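PDB 5EHK: lantibiotic dehydratase from Microbispora corallina, which probably dehydrates serine and threonine residues of the NAI-107 precursor peptide in a tRNA-dependent way, with glutamyl-tRNA as the likely co-substrate. Local coordinates for residues E96-S101 with G144-V149; Y132-R137 with Q734-D739; G504-A509 with Q763-E768. All coordinates share one frame; numbering follows the deposited sequence.

Contact 1 of 3, residues E96-S101 with G144-V149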
ATOM      1  N   GLU A  96      35.380  24.230  25.021  1.00 33.16           N
ATOM      2  CA  GLU A  96      34.897  24.301  26.408  1.00 41.30           C
ATOM      3  C   GLU A  96      33.366  24.412  26.467  1.00 39.40           C
ATOM      4  O   GLU A  96      32.731  24.049  27.462  1.00 33.70           O
ATOM      5  CB  GLU A  96      35.521  25.502  27.138  1.00 37.22           C
ATOM      6  CG  GLU A  96      36.440  25.121  28.296  1.00 39.68           C
ATOM      7  CD  GLU A  96      37.753  25.896  28.294  1.00 41.39           C
ATOM      8  OE1 GLU A  96      37.752  27.108  27.970  1.00 33.09           O
ATOM      9  OE2 GLU A  96      38.790  25.278  28.614  1.00 42.99           O
ATOM     10  N   LEU A  97      32.791  24.906  25.380  1.00 39.06           N
ATOM     11  CA  LEU A  97      31.370  25.135  25.303  1.00 37.28           C
ATOM     12  C   LEU A  97      30.631  23.946  24.685  1.00 37.73           C
ATOM     13  O   LEU A  97      29.602  23.528  25.205  1.00 40.82           O
ATOM     14  CB  LEU A  97      31.130  26.386  24.475  1.00 32.94           C
ATOM     15  CG  LEU A  97      29.710  26.904  24.404  1.00 31.19           C
ATOM     16  CD1 LEU A  97      29.212  27.192  25.803  1.00 37.48           C
ATOM     17  CD2 LEU A  97      29.703  28.154  23.569  1.00 39.65           C
ATOM     18  N   ALA A  98      31.169  23.384  23.606  1.00 34.57           N
ATOM     19  CA  ALA A  98      30.495  22.299  22.883  1.00 38.05           C
ATOM     20  C   ALA A  98      30.689  20.943  23.543  1.00 42.74           C
ATOM     21  O   ALA A  98      29.814  20.078  23.486  1.00 45.52           O
ATOM     22  CB  ALA A  98      30.941  22.244  21.411  1.00 33.43           C
ATOM     23  N   SER A  99      31.852  20.747  24.145  1.00 38.81           N
ATOM     24  CA  SER A  99      32.171  19.462  24.741  1.00 41.55           C
ATOM     25  C   SER A  99      33.060  19.671  25.962  1.00 44.06           C
ATOM     26  O   SER A  99      34.280  19.582  25.858  1.00 44.80           O
ATOM     27  CB  SER A  99      32.866  18.565  23.710  1.00 33.06           C
ATOM     28  OG  SER A  99      33.312  17.361  24.300  1.00 32.62           O
ATOM     29  N   PRO A 100      32.454  19.958  27.127  1.00 48.73           N
ATOM     30  CA  PRO A 100      33.293  20.134  28.317  1.00 42.44           C
ATOM     31  C   PRO A 100      34.173  18.917  28.567  1.00 41.54           C
ATOM     32  O   PRO A 100      35.302  19.082  29.005  1.00 48.31           O
ATOM     33  CB  PRO A 100      32.274  20.350  29.452  1.00 45.93           C
ATOM     34  CG  PRO A 100      30.965  19.868  28.915  1.00 47.00           C
ATOM     35  CD  PRO A 100      31.024  20.152  27.431  1.00 49.38           C
ATOM     36  N   SER A 101      33.677  17.723  28.263  1.00 42.42           N
ATOM     37  CA  SER A 101      34.469  16.507  28.438  1.00 44.16           C
ATOM     38  C   SER A 101      35.769  16.516  27.632  1.00 47.82           C
ATOM     39  O   SER A 101      36.830  16.154  28.154  1.00 52.35           O
ATOM     40  CB  SER A 101      33.655  15.261  28.071  1.00 42.56           C
ATOM     41  OG  SER A 101      33.503  15.148  26.668  1.00 38.91           O
ATOM     42  N   GLY A 144      27.983  27.016  17.982  1.00 35.70           N
ATOM     43  CA  GLY A 144      28.263  27.734  19.217  1.00 39.82           C
ATOM     44  C   GLY A 144      29.201  28.900  18.979  1.00 42.83           C
ATOM     45  O   GLY A 144      28.772  29.987  18.593  1.00 44.44           O
ATOM     46  N   LEU A 145      30.493  28.665  19.185  1.00 42.84           N
ATOM     47  CA  LEU A 145      31.514  29.635  18.801  1.00 43.68           C
ATOM     48  C   LEU A 145      32.229  29.221  17.518  1.00 45.43           C
ATOM     49  O   LEU A 145      33.268  29.785  17.168  1.00 48.62           O
ATOM     50  CB  LEU A 145      32.536  29.825  19.914  1.00 46.56           C
ATOM     51  CG  LEU A 145      31.998  30.577  21.119  1.00 51.94           C
ATOM     52  CD1 LEU A 145      32.677  30.085  22.385  1.00 49.10           C
ATOM     53  CD2 LEU A 145      32.214  32.069  20.897  1.00 43.32           C
ATOM     54  N   PHE A 146      31.665  28.245  16.814  1.00 42.84           N
ATOM     55  CA  PHE A 146      32.266  27.773  15.582  1.00 33.17           C
ATOM     56  C   PHE A 146      31.789  28.592  14.398  1.00 33.14           C
ATOM     57  O   PHE A 146      32.538  28.825  13.457  1.00 35.65           O
ATOM     58  CB  PHE A 146      31.925  26.301  15.370  1.00 33.70           C
ATOM     59  CG  PHE A 146      32.517  25.401  16.405  1.00 32.89           C
ATOM     60  CD1 PHE A 146      33.771  24.841  16.217  1.00 34.00           C
ATOM     61  CD2 PHE A 146      31.829  25.122  17.570  1.00 33.90           C
ATOM     62  CE1 PHE A 146      34.327  24.016  17.169  1.00 31.98           C
ATOM     63  CE2 PHE A 146      32.378  24.297  18.529  1.00 36.63           C
ATOM     64  CZ  PHE A 146      33.635  23.749  18.331  1.00 33.82           C
ATOM     65  N   ALA A 147      30.541  29.040  14.444  1.00 34.86           N
ATOM     66  CA  ALA A 147      29.975  29.746  13.303  1.00 25.25           C
ATOM     67  C   ALA A 147      28.797  30.609  13.712  1.00 26.07           C
ATOM     68  O   ALA A 147      28.229  30.423  14.790  1.00 25.58           O
ATOM     69  CB  ALA A 147      29.560  28.761  12.233  1.00 25.14           C
ATOM     70  N   GLY A 148      28.436  31.556  12.847  1.00 21.40           N
ATOM     71  CA  GLY A 148      27.411  32.512  13.188  1.00 20.81           C
ATOM     72  C   GLY A 148      26.861  33.255  11.999  1.00 24.59           C
ATOM     73  O   GLY A 148      27.124  32.866  10.862  1.00 24.12           O
ATOM     74  N   VAL A 149      26.130  34.341  12.261  1.00 24.79           N
ATOM     75  CA  VAL A 149      25.335  35.005  11.225  1.00 28.29           C
ATOM     76  C   VAL A 149      25.711  36.478  11.028  1.00 31.87           C
ATOM     77  O   VAL A 149      26.341  37.080  11.899  1.00 37.51           O
ATOM     78  CB  VAL A 149      23.820  34.942  11.547  1.00 26.07           C
ATOM     79  CG1 VAL A 149      23.364  33.496  11.620  1.00 20.48           C
ATOM     80  CG2 VAL A 149      23.538  35.623  12.869  1.00 28.22           C
TER

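Contact 2 of 3, residues Y132-R137 with Q734-D739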
ATOM      1  N   TYR A 132      36.036  19.384  15.340  1.00 34.15           N
ATOM      2  CA  TYR A 132      35.781  20.748  15.805  1.00 34.13           C
ATOM      3  C   TYR A 132      36.674  21.812  15.130  1.00 36.85           C
ATOM      4  O   TYR A 132      36.261  22.961  14.961  1.00 37.60           O
ATOM      5  CB  TYR A 132      35.920  20.822  17.330  1.00 33.52           C
ATOM      6  CG  TYR A 132      34.772  20.182  18.102  1.00 36.84           C
ATOM      7  CD1 TYR A 132      33.446  20.482  17.806  1.00 35.02           C
ATOM      8  CD2 TYR A 132      35.020  19.256  19.112  1.00 32.91           C
ATOM      9  CE1 TYR A 132      32.407  19.898  18.503  1.00 33.90           C
ATOM     10  CE2 TYR A 132      33.994  18.670  19.811  1.00 36.49           C
ATOM     11  CZ  TYR A 132      32.688  18.994  19.505  1.00 40.25           C
ATOM     12  OH  TYR A 132      31.668  18.400  20.204  1.00 40.23           O
ATOM     13  N   ASP A 133      37.892  21.433  14.754  1.00 34.60           N
ATOM     14  CA  ASP A 133      38.816  22.357  14.106  1.00 33.65           C
ATOM     15  C   ASP A 133      38.276  22.639  12.708  1.00 34.98           C
ATOM     16  O   ASP A 133      37.933  23.777  12.382  1.00 34.28           O
ATOM     17  CB  ASP A 133      40.213  21.712  14.023  1.00 40.84           C
ATOM     18  CG  ASP A 133      41.326  22.695  13.608  1.00 46.56           C
ATOM     19  OD1 ASP A 133      41.081  23.648  12.829  1.00 51.50           O
ATOM     20  OD2 ASP A 133      42.474  22.490  14.065  1.00 42.35           O
ATOM     21  N   ILE A 134      38.159  21.577  11.913  1.00 34.28           N
ATOM     22  CA  ILE A 134      37.593  21.633  10.578  1.00 27.37           C
ATOM     23  C   ILE A 134      36.296  22.418  10.563  1.00 34.54           C
ATOM     24  O   ILE A 134      36.074  23.237   9.666  1.00 35.05           O
ATOM     25  CB  ILE A 134      37.308  20.216  10.061  1.00 28.00           C
ATOM     26  CG1 ILE A 134      38.624  19.462   9.911  1.00 29.93           C
ATOM     27  CG2 ILE A 134      36.571  20.255   8.729  1.00 24.10           C
ATOM     28  CD1 ILE A 134      38.490  18.121   9.281  1.00 32.77           C
ATOM     29  N   ARG A 135      35.448  22.183  11.565  1.00 31.94           N
ATOM     30  CA  ARG A 135      34.174  22.877  11.628  1.00 29.78           C
ATOM     31  C   ARG A 135      34.383  24.362  11.729  1.00 29.78           C
ATOM     32  O   ARG A 135      33.771  25.124  10.985  1.00 30.88           O
ATOM     33  CB  ARG A 135      33.334  22.447  12.819  1.00 37.05           C
ATOM     34  CG  ARG A 135      31.885  22.835  12.646  1.00 32.77           C
ATOM     35  CD  ARG A 135      31.148  23.016  13.950  1.00 32.23           C
ATOM     36  NE  ARG A 135      29.716  23.000  13.684  1.00 41.06           N
ATOM     37  CZ  ARG A 135      28.948  21.921  13.781  1.00 37.22           C
ATOM     38  NH1 ARG A 135      29.463  20.765  14.198  1.00 35.68           N
ATOM     39  NH2 ARG A 135      27.659  22.011  13.492  1.00 33.77           N
ATOM     40  N   MET A 136      35.250  24.758  12.656  1.00 28.31           N
ATOM     41  CA  MET A 136      35.467  26.166  12.986  1.00 31.81           C
ATOM     42  C   MET A 136      35.979  26.954  11.795  1.00 33.83           C
ATOM     43  O   MET A 136      35.820  28.184  11.710  1.00 28.94           O
ATOM     44  CB  MET A 136      36.455  26.302  14.135  1.00 30.89           C
ATOM     45  CG  MET A 136      36.471  27.684  14.728  1.00 29.45           C
ATOM     46  SD  MET A 136      37.303  27.773  16.322  1.00 38.67           S
ATOM     47  CE  MET A 136      36.440  29.174  17.042  1.00 38.67           C
ATOM     48  N   ARG A 137      36.566  26.229  10.854  1.00 29.67           N
ATOM     49  CA  ARG A 137      37.209  26.869   9.738  1.00 28.86           C
ATOM     50  C   ARG A 137      36.463  26.651   8.414  1.00 30.64           C
ATOM     51  O   ARG A 137      36.750  27.301   7.412  1.00 32.18           O
ATOM     52  CB  ARG A 137      38.704  26.494   9.727  1.00 31.88           C
ATOM     53  CG  ARG A 137      39.449  27.096  10.970  1.00 38.71           C
ATOM     54  CD  ARG A 137      40.823  26.487  11.306  1.00 45.86           C
ATOM     55  NE  ARG A 137      41.762  26.613  10.181  1.00 68.38           N
ATOM     56  CZ  ARG A 137      42.563  27.655   9.929  1.00 52.23           C
ATOM     57  NH1 ARG A 137      42.589  28.726  10.723  1.00 38.31           N
ATOM     58  NH2 ARG A 137      43.344  27.614   8.856  1.00 44.37           N
ATOM     59  N   GLN A 734      26.036  15.891   9.338  1.00 62.76           N
ATOM     60  CA  GLN A 734      27.306  16.580   9.048  1.00 59.18           C
ATOM     61  C   GLN A 734      27.474  17.063   7.600  1.00 49.79           C
ATOM     62  O   GLN A 734      27.133  16.377   6.636  1.00 44.45           O
ATOM     63  CB  GLN A 734      28.533  15.758   9.457  1.00 57.38           C
ATOM     64  CG  GLN A 734      28.843  14.580   8.561  1.00 54.87           C
ATOM     65  CD  GLN A 734      27.948  13.391   8.828  1.00 63.94           C
ATOM     66  OE1 GLN A 734      27.035  13.455   9.658  1.00 60.96           O
ATOM     67  NE2 GLN A 734      28.221  12.281   8.143  1.00 62.58           N
ATOM     68  N   ARG A 735      27.986  18.281   7.492  1.00 48.19           N
ATOM     69  CA  ARG A 735      28.673  18.738   6.309  1.00 43.59           C
ATOM     70  C   ARG A 735      30.124  18.646   6.754  1.00 42.31           C
ATOM     71  O   ARG A 735      30.473  19.124   7.836  1.00 42.40           O
ATOM     72  CB  ARG A 735      28.296  20.191   6.034  1.00 45.36           C
ATOM     73  CG  ARG A 735      26.852  20.394   5.598  1.00 47.15           C
ATOM     74  CD  ARG A 735      26.498  21.875   5.605  1.00 52.26           C
ATOM     75  NE  ARG A 735      25.144  22.129   5.105  1.00 62.59           N
ATOM     76  CZ  ARG A 735      24.031  21.967   5.823  1.00 57.96           C
ATOM     77  NH1 ARG A 735      24.091  21.543   7.079  1.00 50.98           N
ATOM     78  NH2 ARG A 735      22.849  22.224   5.282  1.00 57.59           N
ATOM     79  N   LEU A 736      30.973  18.022   5.949  1.00 39.19           N
ATOM     80  CA  LEU A 736      32.361  17.841   6.363  1.00 37.00           C
ATOM     81  C   LEU A 736      33.365  18.087   5.231  1.00 39.73           C
ATOM     82  O   LEU A 736      33.532  17.255   4.336  1.00 33.41           O
ATOM     83  CB  LEU A 736      32.550  16.471   6.998  1.00 34.85           C
ATOM     84  CG  LEU A 736      33.594  16.413   8.109  1.00 41.12           C
ATOM     85  CD1 LEU A 736      33.411  17.585   9.056  1.00 40.59           C
ATOM     86  CD2 LEU A 736      33.516  15.081   8.864  1.00 40.80           C
ATOM     87  N   LEU A 737      34.009  19.257   5.275  1.00 41.56           N
ATOM     88  CA  LEU A 737      35.004  19.650   4.279  1.00 34.28           C
ATOM     89  C   LEU A 737      36.284  18.896   4.549  1.00 30.06           C
ATOM     90  O   LEU A 737      36.957  19.134   5.553  1.00 28.20           O
ATOM     91  CB  LEU A 737      35.297  21.150   4.392  1.00 32.91           C
ATOM     92  CG  LEU A 737      35.595  21.960   3.125  1.00 27.39           C
ATOM     93  CD1 LEU A 737      36.185  21.082   2.043  1.00 30.61           C
ATOM     94  CD2 LEU A 737      34.343  22.643   2.622  1.00 33.94           C
ATOM     95  N   LEU A 738      36.634  17.999   3.638  1.00 31.03           N
ATOM     96  CA  LEU A 738      37.811  17.164   3.845  1.00 38.03           C
ATOM     97  C   LEU A 738      38.789  17.341   2.696  1.00 38.56           C
ATOM     98  O   LEU A 738      38.398  17.349   1.527  1.00 40.44           O
ATOM     99  CB  LEU A 738      37.451  15.676   3.984  1.00 37.73           C
ATOM    100  CG  LEU A 738      36.531  15.187   5.106  1.00 32.80           C
ATOM    101  CD1 LEU A 738      36.243  13.715   4.882  1.00 30.57           C
ATOM    102  CD2 LEU A 738      37.111  15.444   6.499  1.00 30.06           C
ATOM    103  N   ASP A 739      40.061  17.508   3.041  1.00 36.76           N
ATOM    104  CA  ASP A 739      41.126  17.421   2.061  1.00 45.49           C
ATOM    105  C   ASP A 739      41.681  15.989   2.038  1.00 45.86           C
ATOM    106  O   ASP A 739      42.327  15.557   3.004  1.00 42.86           O
ATOM    107  CB  ASP A 739      42.210  18.443   2.403  1.00 44.38           C
ATOM    108  CG  ASP A 739      43.147  18.710   1.244  1.00 48.88           C
ATOM    109  OD1 ASP A 739      43.608  17.739   0.602  1.00 49.84           O
ATOM    110  OD2 ASP A 739      43.385  19.899   0.937  1.00 50.93           O
TER

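Contact 3 of 3, residues G504-A509 with Q763-E768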
ATOM      1  N   GLY A 504      18.793  28.527   0.710  1.00 19.94           N
ATOM      2  CA  GLY A 504      20.094  28.843   1.256  1.00 23.77           C
ATOM      3  C   GLY A 504      21.048  28.500   0.151  1.00 22.82           C
ATOM      4  O   GLY A 504      20.897  27.445  -0.441  1.00 23.28           O
ATOM      5  N   VAL A 505      21.993  29.379  -0.164  1.00 25.45           N
ATOM      6  CA  VAL A 505      22.919  29.102  -1.264  1.00 28.13           C
ATOM      7  C   VAL A 505      24.355  29.504  -0.989  1.00 29.47           C
ATOM      8  O   VAL A 505      24.632  30.298  -0.091  1.00 31.84           O
ATOM      9  CB  VAL A 505      22.482  29.742  -2.606  1.00 27.65           C
ATOM     10  CG1 VAL A 505      21.169  29.133  -3.130  1.00 23.91           C
ATOM     11  CG2 VAL A 505      22.404  31.248  -2.477  1.00 25.10           C
ATOM     12  N   HIS A 506      25.258  28.910  -1.763  1.00 28.08           N
ATOM     13  CA  HIS A 506      26.626  29.373  -1.873  1.00 31.04           C
ATOM     14  C   HIS A 506      26.685  30.210  -3.145  1.00 30.79           C
ATOM     15  O   HIS A 506      26.160  29.807  -4.198  1.00 27.65           O
ATOM     16  CB  HIS A 506      27.575  28.193  -2.070  1.00 33.77           C
ATOM     17  CG  HIS A 506      27.678  27.273  -0.891  1.00 39.07           C
ATOM     18  ND1 HIS A 506      27.933  27.719   0.387  1.00 37.42           N
ATOM     19  CD2 HIS A 506      27.600  25.921  -0.812  1.00 37.82           C
ATOM     20  CE1 HIS A 506      27.992  26.683   1.206  1.00 40.72           C
ATOM     21  NE2 HIS A 506      27.794  25.580   0.505  1.00 41.46           N
ATOM     22  N   VAL A 507      27.317  31.379  -3.052  1.00 35.01           N
ATOM     23  CA  VAL A 507      27.663  32.150  -4.242  1.00 30.29           C
ATOM     24  C   VAL A 507      29.166  32.129  -4.386  1.00 30.46           C
ATOM     25  O   VAL A 507      29.878  32.474  -3.443  1.00 34.18           O
ATOM     26  CB  VAL A 507      27.187  33.596  -4.163  1.00 30.51           C
ATOM     27  CG1 VAL A 507      27.574  34.319  -5.435  1.00 38.00           C
ATOM     28  CG2 VAL A 507      25.688  33.651  -3.969  1.00 28.28           C
ATOM     29  N   VAL A 508      29.656  31.692  -5.540  1.00 28.82           N
ATOM     30  CA  VAL A 508      31.105  31.609  -5.764  1.00 34.10           C
ATOM     31  C   VAL A 508      31.584  32.251  -7.076  1.00 33.67           C
ATOM     32  O   VAL A 508      30.862  32.294  -8.075  1.00 27.14           O
ATOM     33  CB  VAL A 508      31.630  30.176  -5.679  1.00 26.35           C
ATOM     34  CG1 VAL A 508      31.661  29.716  -4.245  1.00 23.62           C
ATOM     35  CG2 VAL A 508      30.792  29.268  -6.559  1.00 25.89           C
ATOM     36  N   ALA A 509      32.813  32.757  -7.042  1.00 35.49           N
ATOM     37  CA  ALA A 509      33.401  33.494  -8.163  1.00 38.42           C
ATOM     38  C   ALA A 509      34.902  33.521  -7.954  1.00 31.57           C
ATOM     39  O   ALA A 509      35.365  33.277  -6.851  1.00 30.80           O
ATOM     40  CB  ALA A 509      32.837  34.918  -8.219  1.00 40.93           C
ATOM     41  N   GLN A 763      31.276  17.458  -4.544  1.00 33.39           N
ATOM     42  CA  GLN A 763      32.258  18.375  -5.063  1.00 34.42           C
ATOM     43  C   GLN A 763      31.985  19.748  -4.467  1.00 32.20           C
ATOM     44  O   GLN A 763      30.846  20.226  -4.498  1.00 34.17           O
ATOM     45  CB  GLN A 763      32.225  18.429  -6.584  1.00 35.48           C
ATOM     46  CG  GLN A 763      33.318  19.321  -7.156  1.00 38.27           C
ATOM     47  CD  GLN A 763      33.473  19.189  -8.661  1.00 42.00           C
ATOM     48  OE1 GLN A 763      32.485  19.061  -9.403  1.00 38.50           O
ATOM     49  NE2 GLN A 763      34.724  19.242  -9.127  1.00 37.65           N
ATOM     50  N   VAL A 764      33.035  20.347  -3.902  1.00 30.73           N
ATOM     51  CA  VAL A 764      32.985  21.673  -3.299  1.00 29.08           C
ATOM     52  C   VAL A 764      32.613  22.763  -4.307  1.00 37.69           C
ATOM     53  O   VAL A 764      33.085  22.760  -5.446  1.00 39.14           O
ATOM     54  CB  VAL A 764      34.334  22.011  -2.685  1.00 27.62           C
ATOM     55  CG1 VAL A 764      34.307  23.378  -2.033  1.00 33.90           C
ATOM     56  CG2 VAL A 764      34.719  20.948  -1.687  1.00 30.79           C
ATOM     57  N   ALA A 765      31.777  23.702  -3.872  1.00 33.70           N
ATOM     58  CA  ALA A 765      31.306  24.765  -4.740  1.00 36.29           C
ATOM     59  C   ALA A 765      32.492  25.575  -5.253  1.00 39.65           C
ATOM     60  O   ALA A 765      33.271  26.113  -4.463  1.00 39.01           O
ATOM     61  CB  ALA A 765      30.342  25.670  -3.968  1.00 35.68           C
ATOM     62  N   GLY A 766      32.642  25.640  -6.573  1.00 38.84           N
ATOM     63  CA  GLY A 766      33.696  26.445  -7.159  1.00 35.22           C
ATOM     64  C   GLY A 766      34.911  25.649  -7.595  1.00 39.27           C
ATOM     65  O   GLY A 766      35.722  26.118  -8.384  1.00 45.07           O
ATOM     66  N   ASP A 767      35.071  24.458  -7.041  1.00 38.94           N
ATOM     67  CA  ASP A 767      36.223  23.626  -7.363  1.00 41.94           C
ATOM     68  C   ASP A 767      36.246  23.228  -8.837  1.00 39.51           C
ATOM     69  O   ASP A 767      37.301  23.234  -9.464  1.00 41.51           O
ATOM     70  CB  ASP A 767      36.234  22.374  -6.478  1.00 39.78           C
ATOM     71  CG  ASP A 767      37.578  21.675  -6.463  1.00 40.88           C
ATOM     72  OD1 ASP A 767      38.613  22.352  -6.629  1.00 47.05           O
ATOM     73  OD2 ASP A 767      37.601  20.440  -6.283  1.00 44.60           O
ATOM     74  N   GLU A 768      35.077  22.900  -9.387  1.00 45.34           N
ATOM     75  CA  GLU A 768      34.976  22.418 -10.767  1.00 41.45           C
ATOM     76  C   GLU A 768      35.402  23.455 -11.795  1.00 46.52           C
ATOM     77  O   GLU A 768      35.841  23.109 -12.893  1.00 42.28           O
ATOM     78  CB  GLU A 768      33.557  21.917 -11.058  1.00 38.29           C
ATOM     79  CG  GLU A 768      33.316  21.441 -12.482  1.00 35.23           C
ATOM     80  CD  GLU A 768      34.076  20.165 -12.821  1.00 40.87           C
ATOM     81  OE1 GLU A 768      34.759  19.616 -11.933  1.00 43.53           O
ATOM     82  OE2 GLU A 768      33.983  19.697 -13.980  1.00 41.87           O
TER

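Contact 1 of 3, residues E96-S101 with G144-V149
L97 and A98 close the C-terminal end of helix 92-98 against L145 and F146, in the turn that leads into strand 147-155: a helix end packed on the approach to a strand. The contact is small and apolar. Just before it, E96 faces elsewhere and forms a salt bridge with R346. L97 extends its CG anti to the backbone N (chi1 -173°), which carries the leucine tip toward the second segment. There its CD2 meets L145 CD1 at 3.7 Å, the two side chains crossing at about a right angle. A98 brings a single methyl to the F146 ring, with A98 CB 3.8 Å from F146 CE2, at the ring edge and near its plane. The ring also meets that of Y132 on helix 119-138, their planes about 25° apart, so helices 92-98 and 119-138 both pack on F146. S99 then departs from helical backbone angles and serves at once as N-cap of helix 100-110, an example of one residue ending a helix and starting the next. Its OG caps L102 N, and S101 OG lies 3.2 Å from S99 OG in a weak hydrogen bond.

Contact 2 of 3, residues Y132-R137 with Q734-D739
I134 and L737 mark the point where helix 119-138 passes strand 735-739, their CA atoms 7.1 Å apart. The local axes approach to 8.5 Å with their directions 100° apart, so the helix crosses the strand nearly at a right angle, and one residue of the helix does almost all the touching. L736 and L738 make backbone hydrogen bonds with A729 and V727 of strand 726-730, whereas the carbonyl of the intervening L737 is turned to the other edge, toward the helix.

I134 sends its two branches to different places. CG2, anti to the backbone N, comes to 3.4 Å from L737 O, a methyl laid against a carbonyl. The same CG2 reaches L736 CD1 at 4.1 Å, and the two side chains are set about perpendicular. The longer branch, with chi2 at -174°, is stretched out so that I134 CD1 meets L738 CD2, also at 4.1 Å. L736 and L738, whose side chains leave the same face of the strand, thus each receive one branch of the isoleucine, although only the ends of those side chains come near.

Helix 743-755 packs here too: L748 touches both I134 and L738, while H745 adds to the packing on I134. Beyond the apolar part, D739 forms a salt bridge with R725.

As an example of helix-on-strand packing, the contact is made by van der Waals contacts, with no directional bond between the two segments. The groups that meet are aliphatic, apart from one backbone oxygen, and I134, L736 and L738 are buried, which is consistent with the exclusion of water, more than polar pairing, holding helix and strand together here.

Contact 3 of 3, residues G504-A509 with Q763-E768
A tight turn following strand 760-763 packs its corner, A765 and G766, onto H506 and V508, alternate residues whose side chains leave the same face of strand 500-508. The A765 methyl settles between them. Its CB lies 4.2 Å from H506 CD2 and equally close to the CB of that histidine, approaching the imidazole obliquely. On the other side of CG, H506 ND1 is hydrogen-bonded to A784 O, a partner that fixes how the imidazole is turned. V508 lays both methyls on the peptide joining A765 to G766: CG1 is 4.0 Å from A765 O, and CG2 is 4.1 Å from G766 N. These are van der Waals contacts with the peptide as much as with a side chain. The residues flanking the turn are tied by a side-chain bond, Q763 NE2 to E768 OE1 at 2.8 Å, nearly in the plane of the amide and on the anti side of the carboxylate; R475 gives the same oxygen a salt bridge. Within the turn D767 N donates to V764 O at 3.1 Å. With A765 polyproline-like and G766 at a positive phi of 100°, this is the geometry of a type II beta turn carrying glycine at its third position.

Overall arrangement
On the same side of the chain's centre the three contacts form a row, all reaching the same branched beta structure. Contact 2 is in the middle, its centre 13 Å from that of contact 1 and 16 Å from that of contact 3; the centres of contacts 1 and 3 are 26 Å apart, their nearest atoms about 11 Å. Helix 119-138 joins the first pair through F146; L737 CD1, 4.0 Å from V764 CG2, joins the second. Along the sequence, contact 2 alternates with both others, contact 1 closing over 43 residues before contact 3 opens. In the dehydratase N-terminal family region, contact 2 thus joins an early helix to a strand some 600 residues later.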